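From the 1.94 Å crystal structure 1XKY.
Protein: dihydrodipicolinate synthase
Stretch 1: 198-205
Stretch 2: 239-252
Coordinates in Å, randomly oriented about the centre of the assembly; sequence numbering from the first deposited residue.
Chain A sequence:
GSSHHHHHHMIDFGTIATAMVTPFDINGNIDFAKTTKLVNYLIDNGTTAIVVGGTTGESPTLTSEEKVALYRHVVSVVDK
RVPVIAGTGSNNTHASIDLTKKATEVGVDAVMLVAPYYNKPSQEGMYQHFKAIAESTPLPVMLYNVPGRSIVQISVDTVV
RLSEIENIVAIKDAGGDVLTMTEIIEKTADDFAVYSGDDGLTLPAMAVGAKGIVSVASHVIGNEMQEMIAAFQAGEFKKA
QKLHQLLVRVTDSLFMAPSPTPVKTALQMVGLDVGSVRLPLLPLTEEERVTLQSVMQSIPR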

ATOM      1  N   ASP A 198      17.339  -3.873   8.300  1.00 16.38           N
ATOM      2  CA  ASP A 198      17.292  -4.741   7.114  1.00 16.74           C
ATOM      3  C   ASP A 198      18.675  -4.917   6.493  1.00 16.16           C
ATOM      4  O   ASP A 198      19.344  -3.939   6.141  1.00 15.61           O
ATOM      5  CB  ASP A 198      16.317  -4.176   6.081  1.00 17.09           C
ATOM      6  CG  ASP A 198      14.877  -4.263   6.551  1.00 19.28           C
ATOM      7  OD1 ASP A 198      14.361  -5.400   6.638  1.00 22.08           O
ATOM      8  OD2 ASP A 198      14.286  -3.212   6.876  1.00 21.02           O
ATOM      9  N   ASP A 199      19.079  -6.175   6.337  1.00 15.79           N
ATOM     10  CA  ASP A 199      20.403  -6.520   5.832  1.00 15.45           C
ATOM     11  C   ASP A 199      20.746  -5.843   4.515  1.00 15.50           C
ATOM     12  O   ASP A 199      21.834  -5.282   4.366  1.00 15.50           O
ATOM     13  CB  ASP A 199      20.521  -8.043   5.683  1.00 15.49           C
ATOM     14  CG  ASP A 199      20.830  -8.718   6.993  1.00 15.58           C
ATOM     15  OD1 ASP A 199      21.882  -8.377   7.574  1.00 16.69           O
ATOM     16  OD2 ASP A 199      20.035  -9.572   7.442  1.00 16.29           O
ATOM     17  N   GLY A 200      19.811  -5.890   3.568  1.00 15.24           N
ATOM     18  CA  GLY A 200      20.028  -5.308   2.251  1.00 15.78           C
ATOM     19  C   GLY A 200      20.320  -3.814   2.291  1.00 15.60           C
ATOM     20  O   GLY A 200      21.014  -3.295   1.426  1.00 15.94           O
ATOM     21  N   LEU A 201      19.777  -3.119   3.284  1.00 15.28           N
ATOM     22  CA  LEU A 201      19.997  -1.686   3.422  1.00 15.57           C
ATOM     23  C   LEU A 201      21.254  -1.287   4.185  1.00 15.86           C
ATOM     24  O   LEU A 201      21.490  -0.096   4.367  1.00 15.75           O
ATOM     25  CB  LEU A 201      18.781  -1.023   4.077  1.00 15.49           C
ATOM     26  CG  LEU A 201      17.508  -1.081   3.233  1.00 16.01           C
ATOM     27  CD1 LEU A 201      16.414  -0.222   3.868  1.00 15.79           C
ATOM     28  CD2 LEU A 201      17.772  -0.648   1.798  1.00 16.78           C
ATOM     29  N   THR A 202      22.060  -2.251   4.629  1.00 15.84           N
ATOM     30  CA  THR A 202      23.248  -1.924   5.437  1.00 15.86           C
ATOM     31  C   THR A 202      24.087  -0.810   4.794  1.00 16.46           C
ATOM     32  O   THR A 202      24.352   0.231   5.416  1.00 15.29           O
ATOM     33  CB  THR A 202      24.142  -3.160   5.656  1.00 16.02           C
ATOM     34  OG1 THR A 202      23.391  -4.199   6.304  1.00 15.50           O
ATOM     35  CG2 THR A 202      25.363  -2.801   6.502  1.00 15.65           C
ATOM     36  N   LEU A 203      24.481  -1.028   3.542  1.00 16.87           N
ATOM     37  CA  LEU A 203      25.373  -0.099   2.842  1.00 17.94           C
ATOM     38  C   LEU A 203      24.754   1.295   2.611  1.00 17.92           C
ATOM     39  O   LEU A 203      25.334   2.293   3.028  1.00 17.73           O
ATOM     40  CB  LEU A 203      25.902  -0.719   1.534  1.00 18.44           C
ATOM     41  CG  LEU A 203      27.417  -0.609   1.352  1.00 21.58           C
ATOM     42  CD1 LEU A 203      28.169  -1.159   2.581  1.00 23.16           C
ATOM     43  CD2 LEU A 203      27.878  -1.320   0.083  1.00 23.26           C
ATOM     44  N   PRO A 204      23.573   1.370   1.967  1.00 17.91           N
ATOM     45  CA  PRO A 204      22.944   2.685   1.815  1.00 17.78           C
ATOM     46  C   PRO A 204      22.578   3.375   3.141  1.00 17.43           C
ATOM     47  O   PRO A 204      22.622   4.599   3.217  1.00 17.36           O
ATOM     48  CB  PRO A 204      21.692   2.391   0.971  1.00 17.92           C
ATOM     49  CG  PRO A 204      21.434   0.936   1.134  1.00 17.80           C
ATOM     50  CD  PRO A 204      22.784   0.304   1.320  1.00 17.78           C
ATOM     51  N   ALA A 205      22.230   2.606   4.171  1.00 17.24           N
ATOM     52  CA  ALA A 205      21.973   3.181   5.494  1.00 17.07           C
ATOM     53  C   ALA A 205      23.252   3.775   6.111  1.00 17.03           C
ATOM     54  O   ALA A 205      23.244   4.880   6.644  1.00 16.64           O
ATOM     55  CB  ALA A 205      21.372   2.140   6.422  1.00 17.02           C
ATOM     56  N   LYS A 239      34.504  -3.064  -4.555  1.00 21.95           N
ATOM     57  CA  LYS A 239      34.405  -4.279  -3.746  1.00 21.81           C
ATOM     58  C   LYS A 239      33.210  -4.231  -2.776  1.00 21.32           C
ATOM     59  O   LYS A 239      32.514  -5.226  -2.609  1.00 21.11           O
ATOM     60  CB  LYS A 239      35.694  -4.560  -2.966  1.00 21.66           C
ATOM     61  CG  LYS A 239      35.682  -5.951  -2.323  1.00 22.46           C
ATOM     62  CD  LYS A 239      36.930  -6.279  -1.558  1.00 22.03           C
ATOM     63  CE  LYS A 239      36.877  -7.717  -1.048  1.00 22.49           C
ATOM     64  NZ  LYS A 239      38.198  -8.196  -0.530  1.00 20.44           N
ATOM     65  N   ALA A 240      32.981  -3.091  -2.128  1.00 21.15           N
ATOM     66  CA  ALA A 240      31.834  -2.971  -1.217  1.00 20.75           C
ATOM     67  C   ALA A 240      30.535  -3.293  -1.964  1.00 20.57           C
ATOM     68  O   ALA A 240      29.689  -4.028  -1.463  1.00 20.46           O
ATOM     69  CB  ALA A 240      31.770  -1.576  -0.597  1.00 20.61           C
ATOM     70  N   GLN A 241      30.410  -2.767  -3.179  1.00 20.20           N
ATOM     71  CA  GLN A 241      29.227  -3.003  -4.011  1.00 19.98           C
ATOM     72  C   GLN A 241      29.106  -4.475  -4.430  1.00 19.64           C
ATOM     73  O   GLN A 241      28.003  -5.001  -4.492  1.00 19.32           O
ATOM     74  CB  GLN A 241      29.223  -2.065  -5.232  1.00 20.25           C
ATOM     75  CG  GLN A 241      28.873  -0.612  -4.865  1.00 20.42           C
ATOM     76  CD  GLN A 241      29.346   0.424  -5.883  1.00 20.29           C
ATOM     77  OE1 GLN A 241      29.721   0.080  -7.000  1.00 22.48           O
ATOM     78  NE2 GLN A 241      29.323   1.699  -5.492  1.00 17.93           N
ATOM     79  N   LYS A 242      30.236  -5.134  -4.687  1.00 19.25           N
ATOM     80  CA  LYS A 242      30.242  -6.551  -5.043  1.00 19.65           C
ATOM     81  C   LYS A 242      29.689  -7.420  -3.904  1.00 19.17           C
ATOM     82  O   LYS A 242      28.877  -8.324  -4.136  1.00 19.01           O
ATOM     83  CB  LYS A 242      31.657  -6.997  -5.415  1.00 20.11           C
ATOM     84  CG  LYS A 242      31.764  -8.407  -5.967  1.00 22.92           C
ATOM     85  CD  LYS A 242      33.220  -8.850  -6.025  1.00 26.75           C
ATOM     86  CE  LYS A 242      33.362 -10.238  -6.626  1.00 27.55           C
ATOM     87  NZ  LYS A 242      33.229 -10.200  -8.106  1.00 30.22           N
ATOM     88  N   LEU A 243      30.120  -7.134  -2.678  1.00 18.03           N
ATOM     89  CA  LEU A 243      29.665  -7.886  -1.499  1.00 17.68           C
ATOM     90  C   LEU A 243      28.235  -7.507  -1.102  1.00 16.95           C
ATOM     91  O   LEU A 243      27.475  -8.354  -0.619  1.00 17.16           O
ATOM     92  CB  LEU A 243      30.638  -7.690  -0.329  1.00 17.53           C
ATOM     93  CG  LEU A 243      31.972  -8.438  -0.497  1.00 18.33           C
ATOM     94  CD1 LEU A 243      33.035  -7.883   0.413  1.00 17.72           C
ATOM     95  CD2 LEU A 243      31.776  -9.933  -0.249  1.00 19.14           C
ATOM     96  N   HIS A 244      27.875  -6.244  -1.315  1.00 16.33           N
ATOM     97  CA  HIS A 244      26.500  -5.775  -1.142  1.00 16.33           C
ATOM     98  C   HIS A 244      25.528  -6.585  -1.996  1.00 15.81           C
ATOM     99  O   HIS A 244      24.453  -6.939  -1.545  1.00 15.43           O
ATOM    100  CB  HIS A 244      26.407  -4.278  -1.486  1.00 16.41           C
ATOM    101  CG  HIS A 244      25.011  -3.759  -1.624  1.00 16.84           C
ATOM    102  ND1 HIS A 244      24.180  -3.539  -0.545  1.00 16.53           N
ATOM    103  CD2 HIS A 244      24.305  -3.398  -2.723  1.00 16.93           C
ATOM    104  CE1 HIS A 244      23.021  -3.069  -0.975  1.00 17.41           C
ATOM    105  NE2 HIS A 244      23.070  -2.981  -2.293  1.00 17.24           N
ATOM    106  N   GLN A 245      25.922  -6.869  -3.231  1.00 15.99           N
ATOM    107  CA  GLN A 245      25.104  -7.671  -4.136  1.00 16.29           C
ATOM    108  C   GLN A 245      24.850  -9.082  -3.590  1.00 16.20           C
ATOM    109  O   GLN A 245      23.725  -9.587  -3.650  1.00 15.93           O
ATOM    110  CB  GLN A 245      25.740  -7.696  -5.530  1.00 16.29           C
ATOM    111  CG  GLN A 245      25.492  -6.387  -6.268  1.00 17.07           C
ATOM    112  CD  GLN A 245      26.419  -6.146  -7.442  1.00 19.08           C
ATOM    113  OE1 GLN A 245      26.475  -5.031  -7.978  1.00 20.21           O
ATOM    114  NE2 GLN A 245      27.150  -7.173  -7.848  1.00 18.47           N
ATOM    115  N   LEU A 246      25.894  -9.689  -3.038  1.00 16.28           N
ATOM    116  CA  LEU A 246      25.795 -10.986  -2.374  1.00 16.16           C
ATOM    117  C   LEU A 246      24.863 -10.914  -1.163  1.00 15.98           C
ATOM    118  O   LEU A 246      23.996 -11.761  -1.000  1.00 16.20           O
ATOM    119  CB  LEU A 246      27.186 -11.455  -1.926  1.00 16.30           C
ATOM    120  CG  LEU A 246      27.270 -12.799  -1.187  1.00 16.38           C
ATOM    121  CD1 LEU A 246      26.821 -13.924  -2.088  1.00 16.17           C
ATOM    122  CD2 LEU A 246      28.686 -13.045  -0.686  1.00 17.56           C
ATOM    123  N   LEU A 247      25.053  -9.900  -0.324  1.00 15.91           N
ATOM    124  CA  LEU A 247      24.253  -9.724   0.885  1.00 16.20           C
ATOM    125  C   LEU A 247      22.758  -9.664   0.556  1.00 16.61           C
ATOM    126  O   LEU A 247      21.951 -10.366   1.173  1.00 16.52           O
ATOM    127  CB  LEU A 247      24.704  -8.465   1.637  1.00 16.20           C
ATOM    128  CG  LEU A 247      23.959  -8.061   2.918  1.00 14.82           C
ATOM    129  CD1 LEU A 247      23.881  -9.207   3.909  1.00 13.57           C
ATOM    130  CD2 LEU A 247      24.660  -6.866   3.534  1.00 14.23           C
ATOM    131  N   VAL A 248      22.409  -8.861  -0.445  1.00 16.77           N
ATOM    132  CA  VAL A 248      21.016  -8.693  -0.882  1.00 17.41           C
ATOM    133  C   VAL A 248      20.426 -10.019  -1.360  1.00 17.74           C
ATOM    134  O   VAL A 248      19.309 -10.383  -0.993  1.00 18.00           O
ATOM    135  CB  VAL A 248      20.898  -7.637  -2.022  1.00 17.16           C
ATOM    136  CG1 VAL A 248      19.493  -7.632  -2.631  1.00 17.51           C
ATOM    137  CG2 VAL A 248      21.258  -6.249  -1.507  1.00 17.86           C
ATOM    138  N   ARG A 249      21.196 -10.728  -2.171  1.00 18.44           N
ATOM    139  CA  ARG A 249      20.795 -12.014  -2.730  1.00 18.99           C
ATOM    140  C   ARG A 249      20.569 -13.036  -1.615  1.00 18.26           C
ATOM    141  O   ARG A 249      19.517 -13.681  -1.541  1.00 17.19           O
ATOM    142  CB  ARG A 249      21.895 -12.504  -3.670  1.00 19.74           C
ATOM    143  CG  ARG A 249      21.476 -13.542  -4.663  1.00 22.86           C
ATOM    144  CD  ARG A 249      22.364 -13.460  -5.904  1.00 26.39           C
ATOM    145  NE  ARG A 249      23.781 -13.640  -5.590  1.00 29.55           N
ATOM    146  CZ  ARG A 249      24.335 -14.813  -5.290  1.00 31.09           C
ATOM    147  NH1 ARG A 249      23.597 -15.916  -5.233  1.00 32.56           N
ATOM    148  NH2 ARG A 249      25.632 -14.887  -5.031  1.00 32.74           N
ATOM    149  N   VAL A 250      21.567 -13.174  -0.748  1.00 17.74           N
ATOM    150  CA  VAL A 250      21.486 -14.113   0.369  1.00 17.48           C
ATOM    151  C   VAL A 250      20.317 -13.772   1.302  1.00 17.30           C
ATOM    152  O   VAL A 250      19.546 -14.657   1.707  1.00 16.69           O
ATOM    153  CB  VAL A 250      22.829 -14.173   1.138  1.00 17.65           C
ATOM    154  CG1 VAL A 250      22.684 -14.901   2.486  1.00 17.30           C
ATOM    155  CG2 VAL A 250      23.890 -14.843   0.263  1.00 17.27           C
ATOM    156  N   THR A 251      20.175 -12.491   1.620  1.00 17.31           N
ATOM    157  CA  THR A 251      19.115 -12.047   2.514  1.00 17.54           C
ATOM    158  C   THR A 251      17.727 -12.347   1.957  1.00 17.80           C
ATOM    159  O   THR A 251      16.879 -12.887   2.667  1.00 18.00           O
ATOM    160  CB  THR A 251      19.241 -10.550   2.846  1.00 17.65           C
ATOM    161  OG1 THR A 251      20.506 -10.324   3.480  1.00 18.16           O
ATOM    162  CG2 THR A 251      18.140 -10.130   3.798  1.00 17.45           C
ATOM    163  N   ASP A 252      17.505 -12.028   0.687  1.00 18.25           N
ATOM    164  CA  ASP A 252      16.220 -12.321   0.047  1.00 18.93           C
ATOM    165  C   ASP A 252      15.826 -13.798   0.203  1.00 18.48           C
ATOM    166  O   ASP A 252      14.664 -14.107   0.477  1.00 18.22           O
ATOM    167  CB  ASP A 252      16.243 -11.933  -1.438  1.00 19.34           C
ATOM    168  CG  ASP A 252      16.158 -10.431  -1.657  1.00 22.03           C
ATOM    169  OD1 ASP A 252      15.875  -9.681  -0.690  1.00 25.05           O
ATOM    170  OD2 ASP A 252      16.375  -9.996  -2.811  1.00 26.36           O
TER
HETATM  171  O   HOH W   1      23.854  -3.528   2.129  1.00 19.69           O

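Residues 239-252 form an unbroken stretch of helix, against which the first stretch lays a short 3-10 segment, 199-201, and the start of a second helix, 202-205. The backbones come closest at Gly200, whose CA lies 4.7 Å from the CA of Val248; the separation widens to 6.6 Å between the CA atoms of Asp199 and Thr251 and to 7.0 Å between those of Leu203 and His244. With no side chain on Gly200, its CA rests 4.1 Å from Val248 CG2. An ideal CB on Gly200 would point sideways, 3.8 Å from Val248 CG2, a distance that is no clash.

No direct hydrogen bond joins the stretches; a water provides the polar link. Water 1 donates to Gly200 O (2.9 Å), accepts from Leu203 N (2.9 Å) and is hydrogen-bonded to His244 ND1 (2.7 Å). It thus serves a carbonyl and an amide near the start of the first-stretch helix while tying both to the imidazole. The CA-to-CB bond of His244 points toward the first stretch, and chi1 t with chi2 at 74° places the CE1 edge of the ring beside Gly200 O. His244 CE1 lies 3.1 Å from Gly200 O, a short approach suited to the polarised C-H of an imidazole. NE2 is hydrogen-bonded elsewhere in the structure, so both ring nitrogens are engaged.

Leu203 covers the other side-chain contacts toward the beginning of the second stretch. Its chi1 of -131° lies between wells, with chi2 p, and in this conformation Leu203 CD2 reaches 3.7 Å from His244 CB, 4.0 Å from Ala240 CB and 3.6 Å from Ala240 O. Ala240 CB points toward the first stretch, and Leu203 CD2 touches both this methyl and the carbonyl oxygen of the same residue.

Leu247, in the common t,p leucine rotamer, directs its side chain at Asp199: Leu247 CD2 lies 3.3 Å from Asp199 O, and Leu247 CD1 4.0 Å from Asp199 CB. Asp199 O also accepts hydrogen bonds within its own stretch, from Thr202 N (3.1 Å) and, with chi1 m, from Thr202 OG1 (2.7 Å). Thr202 OG1 is thereby satisfied locally, and meets Leu247 only by van der Waals contact, lying 4.0 Å from Leu247 CD2.

Thr251 follows the same pattern. Thr251 OG1, in the m rotamer, donates to Leu247 O (2.7 Å), one helical turn earlier, and Thr251 OG1 also packs 3.2 Å from Asp199 CB. Asp199, also m at chi1, has both carboxylate oxygens hydrogen-bonded elsewhere in the structure.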